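Local coordinates for superoxide dismutase (Clostridium difficile, PDB 3TJT), which probably converts superoxide radicals into hydrogen peroxide and dioxygen at a bound iron or manganese ion, at residues A[48-61]-A[70-83]. Numbering follows the deposited sequence.
Sequences KYPELYNYSLCELL and DIATTVRNNAGGAY
Leu-61 and Tyr-83 pack against each other where the short helix 57-62 lies across helix 72-90, inside the alpha-hairpin domain of an iron/manganese superoxide dismutase. The segments 57-61 and 72-83 run roughly antiparallel, at 144°, and their axes come within 9.5 Å. Small residues on the longer helix, Ala-79, Gly-80 and Ala-82, receive the leucines.

Tyr-83 can be followed outward. Its CB meets Leu-61 CD1 at 3.6 Å, and CG stays close to that same methyl. CG lies anti to the backbone N (chi1 -177°), which swings the ring past the first turn of helix 57-62, beside Cys-58. Tyr-83 CD1 has Leu-57 CB at the ring edge, 4.0 Å away. Tyr-83 CE1 comes within 3.3 Å of Cys-58 SG, an oblique sulfur-aromatic contact. Tyr-83 OH ends 3.7 Å from Cys-58 SG.

Leu-61 CD2, the other branch, sits on Gly-80 N and Ala-79 CB. Two residues past Tyr-83 is the iron ligand His-85.

At the far end, Ile-71 CD1 meets Leu-52 CD1 tip to tip at 3.5 Å. Beyond it, Asp-70 is held twice. Lys-48 NZ makes a salt bridge to OD2 from above the carboxylate plane, and Tyr-49 OH donates to Asp-70 OD1 on its syn side, somewhat out of the carboxylate plane, at 2.6 Å.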
loop_
_atom_site.group_PDB
_atom_site.type_symbol
_atom_site.label_atom_id
_atom_site.label_comp_id
_atom_site.label_asym_id
_atom_site.label_seq_id
_atom_site.Cartn_x
_atom_site.Cartn_y
_atom_site.Cartn_z
ATOM N N LYS A 48 4.495 15.667 23.113
ATOM C CA LYS A 48 3.635 15.554 24.289
ATOM C C LYS A 48 4.282 14.713 25.392
ATOM O O LYS A 48 3.953 14.851 26.575
ATOM C CB LYS A 48 2.311 14.915 23.864
ATOM C CG LYS A 48 1.284 14.763 24.969
ATOM C CD LYS A 48 -0.011 14.192 24.415
ATOM C CE LYS A 48 -1.071 14.097 25.495
ATOM N NZ LYS A 48 -2.355 13.602 24.939
ATOM N N TYR A 49 5.201 13.837 24.994
ATOM C CA TYR A 49 5.867 12.927 25.925
ATOM C C TYR A 49 7.371 12.927 25.668
ATOM O O TYR A 49 7.925 11.930 25.195
ATOM C CB TYR A 49 5.350 11.500 25.726
ATOM C CG TYR A 49 3.860 11.286 25.910
ATOM C CD1 TYR A 49 3.294 11.244 27.181
ATOM C CD2 TYR A 49 3.026 11.071 24.816
ATOM C CE1 TYR A 49 1.938 11.019 27.354
ATOM C CE2 TYR A 49 1.663 10.845 24.982
ATOM C CZ TYR A 49 1.130 10.823 26.255
ATOM O OH TYR A 49 -0.216 10.597 26.435
ATOM N N PRO A 50 8.042 14.046 25.967
ATOM C CA PRO A 50 9.432 14.215 25.524
ATOM C C PRO A 50 10.409 13.188 26.093
ATOM O O PRO A 50 11.489 13.017 25.528
ATOM C CB PRO A 50 9.794 15.631 25.998
ATOM C CG PRO A 50 8.751 15.986 27.020
ATOM C CD PRO A 50 7.509 15.258 26.611
ATOM N N GLU A 51 10.060 12.506 27.181
ATOM C CA GLU A 51 10.955 11.466 27.681
ATOM C C GLU A 51 11.128 10.338 26.658
ATOM O O GLU A 51 12.118 9.612 26.687
ATOM C CB GLU A 51 10.481 10.905 29.022
ATOM C CG GLU A 51 9.164 10.162 28.961
ATOM C CD GLU A 51 8.543 10.006 30.344
ATOM O OE1 GLU A 51 9.012 9.136 31.112
ATOM O OE2 GLU A 51 7.605 10.766 30.667
ATOM N N LEU A 52 10.165 10.188 25.755
ATOM C CA LEU A 52 10.245 9.122 24.758
ATOM C C LEU A 52 11.324 9.374 23.703
ATOM O O LEU A 52 11.715 8.456 22.975
ATOM C CB LEU A 52 8.879 8.884 24.102
ATOM C CG LEU A 52 7.805 8.333 25.048
ATOM C CD1 LEU A 52 6.478 8.211 24.304
ATOM C CD2 LEU A 52 8.226 6.967 25.634
ATOM N N TYR A 53 11.817 10.606 23.621
ATOM C CA TYR A 53 12.931 10.892 22.717
ATOM C C TYR A 53 14.179 10.152 23.182
ATOM O O TYR A 53 15.126 9.982 22.419
ATOM C CB TYR A 53 13.235 12.390 22.629
ATOM C CG TYR A 53 12.197 13.225 21.907
ATOM C CD1 TYR A 53 11.856 12.972 20.579
ATOM C CD2 TYR A 53 11.572 14.288 22.553
ATOM C CE1 TYR A 53 10.912 13.748 19.929
ATOM C CE2 TYR A 53 10.633 15.068 21.912
ATOM C CZ TYR A 53 10.300 14.797 20.603
ATOM O OH TYR A 53 9.356 15.588 19.975
ATOM N N ASN A 54 14.181 9.712 24.438
ATOM C CA ASN A 54 15.312 8.955 24.962
ATOM C C ASN A 54 15.202 7.445 24.753
ATOM O O ASN A 54 16.139 6.705 25.049
ATOM C CB ASN A 54 15.558 9.297 26.432
ATOM C CG ASN A 54 16.026 10.730 26.620
ATOM O OD1 ASN A 54 16.750 11.273 25.784
ATOM N ND2 ASN A 54 15.614 11.351 27.717
ATOM N N TYR A 55 14.065 6.983 24.236
ATOM C CA TYR A 55 13.959 5.603 23.785
ATOM C C TYR A 55 14.662 5.500 22.432
ATOM O O TYR A 55 14.688 6.462 21.665
ATOM C CB TYR A 55 12.499 5.197 23.572
ATOM C CG TYR A 55 11.657 4.890 24.800
ATOM C CD1 TYR A 55 11.846 5.557 26.008
ATOM C CD2 TYR A 55 10.637 3.950 24.727
ATOM C CE1 TYR A 55 11.035 5.274 27.116
ATOM C CE2 TYR A 55 9.829 3.668 25.815
ATOM C CZ TYR A 55 10.033 4.326 27.004
ATOM O OH TYR A 55 9.212 4.019 28.074
ATOM N N SER A 56 15.212 4.331 22.132
ATOM C CA SER A 56 15.676 4.054 20.776
ATOM C C SER A 56 14.458 3.696 19.918
ATOM O O SER A 56 13.392 3.391 20.455
ATOM C CB SER A 56 16.648 2.885 20.782
ATOM O OG SER A 56 15.987 1.690 21.159
ATOM N N LEU A 57 14.609 3.726 18.596
ATOM C CA LEU A 57 13.516 3.303 17.722
ATOM C C LEU A 57 13.132 1.857 18.036
ATOM O O LEU A 57 11.948 1.505 18.048
ATOM C CB LEU A 57 13.893 3.446 16.236
ATOM C CG LEU A 57 14.037 4.858 15.657
ATOM C CD1 LEU A 57 14.563 4.809 14.211
ATOM C CD2 LEU A 57 12.714 5.610 15.706
ATOM N N CYS A 58 14.133 1.016 18.293
ATOM C CA CYS A 58 13.862 -0.373 18.625
ATOM C C CYS A 58 13.026 -0.494 19.892
ATOM O O CYS A 58 12.093 -1.293 19.941
ATOM C CB CYS A 58 15.151 -1.184 18.759
ATOM S SG CYS A 58 15.729 -1.849 17.173
ATOM N N GLU A 59 13.359 0.298 20.905
ATOM C CA GLU A 59 12.593 0.275 22.148
ATOM C C GLU A 59 11.143 0.697 21.919
ATOM O O GLU A 59 10.215 0.101 22.474
ATOM C CB GLU A 59 13.254 1.154 23.213
ATOM C CG GLU A 59 14.500 0.502 23.793
ATOM C CD GLU A 59 15.298 1.425 24.699
ATOM O OE1 GLU A 59 15.262 2.656 24.509
ATOM O OE2 GLU A 59 15.981 0.900 25.603
ATOM N N LEU A 60 10.948 1.728 21.108
ATOM C CA LEU A 60 9.593 2.125 20.737
ATOM C C LEU A 60 8.852 0.964 20.069
ATOM O O LEU A 60 7.715 0.638 20.437
ATOM C CB LEU A 60 9.615 3.359 19.832
ATOM C CG LEU A 60 10.043 4.683 20.477
ATOM C CD1 LEU A 60 10.198 5.771 19.422
ATOM C CD2 LEU A 60 9.054 5.141 21.548
ATOM N N LEU A 61 9.499 0.320 19.106
ATOM C CA LEU A 61 8.862 -0.773 18.382
ATOM C C LEU A 61 8.611 -2.008 19.247
ATOM O O LEU A 61 7.716 -2.796 18.961
ATOM C CB LEU A 61 9.680 -1.141 17.142
ATOM C CG LEU A 61 9.734 -0.017 16.104
ATOM C CD1 LEU A 61 10.596 -0.443 14.929
ATOM C CD2 LEU A 61 8.323 0.340 15.643
ATOM N N ASP A 70 -2.805 7.187 23.422
ATOM C CA ASP A 70 -3.124 8.194 22.413
ATOM C C ASP A 70 -2.080 8.302 21.295
ATOM O O ASP A 70 -2.358 8.869 20.241
ATOM C CB ASP A 70 -3.363 9.568 23.053
ATOM C CG ASP A 70 -2.123 10.128 23.726
ATOM O OD1 ASP A 70 -1.492 9.406 24.527
ATOM O OD2 ASP A 70 -1.792 11.305 23.473
ATOM N N ILE A 71 -0.893 7.745 21.510
ATOM C CA ILE A 71 0.141 7.794 20.479
ATOM C C ILE A 71 0.574 6.421 19.959
ATOM O O ILE A 71 1.437 6.337 19.091
ATOM C CB ILE A 71 1.401 8.537 20.963
ATOM C CG1 ILE A 71 2.019 7.807 22.165
ATOM C CG2 ILE A 71 1.074 9.983 21.277
ATOM C CD1 ILE A 71 3.438 8.284 22.538
ATOM N N ALA A 72 -0.016 5.352 20.478
ATOM C CA ALA A 72 0.449 4.012 20.137
ATOM C C ALA A 72 0.453 3.754 18.630
ATOM O O ALA A 72 1.427 3.240 18.076
ATOM C CB ALA A 72 -0.380 2.957 20.853
ATOM N N THR A 73 -0.641 4.105 17.966
ATOM C CA THR A 73 -0.749 3.844 16.535
ATOM C C THR A 73 0.186 4.734 15.724
ATOM O O THR A 73 0.852 4.267 14.800
ATOM C CB THR A 73 -2.204 4.008 16.047
ATOM O OG1 THR A 73 -3.002 2.971 16.625
ATOM C CG2 THR A 73 -2.283 3.896 14.533
ATOM N N THR A 74 0.257 6.011 16.071
ATOM C CA THR A 74 1.108 6.919 15.313
ATOM C C THR A 74 2.573 6.530 15.489
ATOM O O THR A 74 3.363 6.648 14.557
ATOM C CB THR A 74 0.881 8.405 15.681
ATOM O OG1 THR A 74 1.711 9.233 14.857
ATOM C CG2 THR A 74 1.218 8.658 17.125
ATOM N N VAL A 75 2.937 6.046 16.674
ATOM C CA VAL A 75 4.306 5.568 16.863
ATOM C C VAL A 75 4.567 4.282 16.080
ATOM O O VAL A 75 5.614 4.137 15.456
ATOM C CB VAL A 75 4.673 5.403 18.351
ATOM C CG1 VAL A 75 6.047 4.744 18.480
ATOM C CG2 VAL A 75 4.664 6.764 19.048
ATOM N N ARG A 76 3.617 3.351 16.096
ATOM C CA ARG A 76 3.745 2.129 15.311
ATOM C C ARG A 76 4.046 2.477 13.851
ATOM O O ARG A 76 4.983 1.958 13.242
ATOM C CB ARG A 76 2.443 1.327 15.397
ATOM C CG ARG A 76 2.347 0.135 14.468
ATOM C CD ARG A 76 0.968 -0.522 14.672
ATOM N NE ARG A 76 0.744 -1.687 13.824
ATOM C CZ ARG A 76 -0.341 -2.455 13.907
ATOM N NH1 ARG A 76 -1.282 -2.174 14.804
ATOM N NH2 ARG A 76 -0.487 -3.503 13.107
ATOM N N ASN A 77 3.260 3.380 13.289
ATOM C CA ASN A 77 3.424 3.702 11.873
ATOM C C ASN A 77 4.692 4.493 11.566
ATOM O O ASN A 77 5.381 4.205 10.587
ATOM C CB ASN A 77 2.203 4.462 11.356
ATOM C CG ASN A 77 0.958 3.601 11.327
ATOM O OD1 ASN A 77 1.040 2.372 11.277
ATOM N ND2 ASN A 77 -0.213 4.250 11.344
ATOM N N ASN A 78 5.004 5.478 12.399
ATOM C CA ASN A 78 6.077 6.409 12.067
ATOM C C ASN A 78 7.445 5.988 12.601
ATOM O O ASN A 78 8.449 6.149 11.914
ATOM C CB ASN A 78 5.688 7.829 12.474
ATOM C CG ASN A 78 4.501 8.341 11.671
ATOM O OD1 ASN A 78 3.381 8.484 12.185
ATOM N ND2 ASN A 78 4.730 8.571 10.395
ATOM N N ALA A 79 7.494 5.432 13.811
ATOM C CA ALA A 79 8.734 4.787 14.256
ATOM C C ALA A 79 9.007 3.595 13.352
ATOM O O ALA A 79 10.152 3.302 13.034
ATOM C CB ALA A 79 8.651 4.344 15.727
ATOM N N GLY A 80 7.947 2.905 12.939
ATOM C CA GLY A 80 8.097 1.822 11.984
ATOM C C GLY A 80 8.746 2.323 10.703
ATOM O O GLY A 80 9.731 1.748 10.220
ATOM N N GLY A 81 8.188 3.397 10.151
ATOM C CA GLY A 81 8.694 3.959 8.907
ATOM C C GLY A 81 10.137 4.403 9.050
ATOM O O GLY A 81 10.971 4.136 8.183
ATOM N N ALA A 82 10.438 5.071 10.157
ATOM C CA ALA A 82 11.789 5.574 10.396
ATOM C C ALA A 82 12.788 4.434 10.538
ATOM O O ALA A 82 13.859 4.455 9.931
ATOM C CB ALA A 82 11.815 6.472 11.625
ATOM N N TYR A 83 12.438 3.439 11.345
ATOM C CA TYR A 83 13.328 2.307 11.553
ATOM C C TYR A 83 13.542 1.536 10.253
ATOM O O TYR A 83 14.679 1.221 9.885
ATOM C CB TYR A 83 12.773 1.362 12.624
ATOM C CG TYR A 83 13.723 0.223 12.912
ATOM C CD1 TYR A 83 14.747 0.376 13.833
ATOM C CD2 TYR A 83 13.613 -0.988 12.243
ATOM C CE1 TYR A 83 15.631 -0.651 14.093
ATOM C CE2 TYR A 83 14.502 -2.020 12.490
ATOM C CZ TYR A 83 15.502 -1.844 13.422
ATOM O OH TYR A 83 16.387 -2.865 13.676
#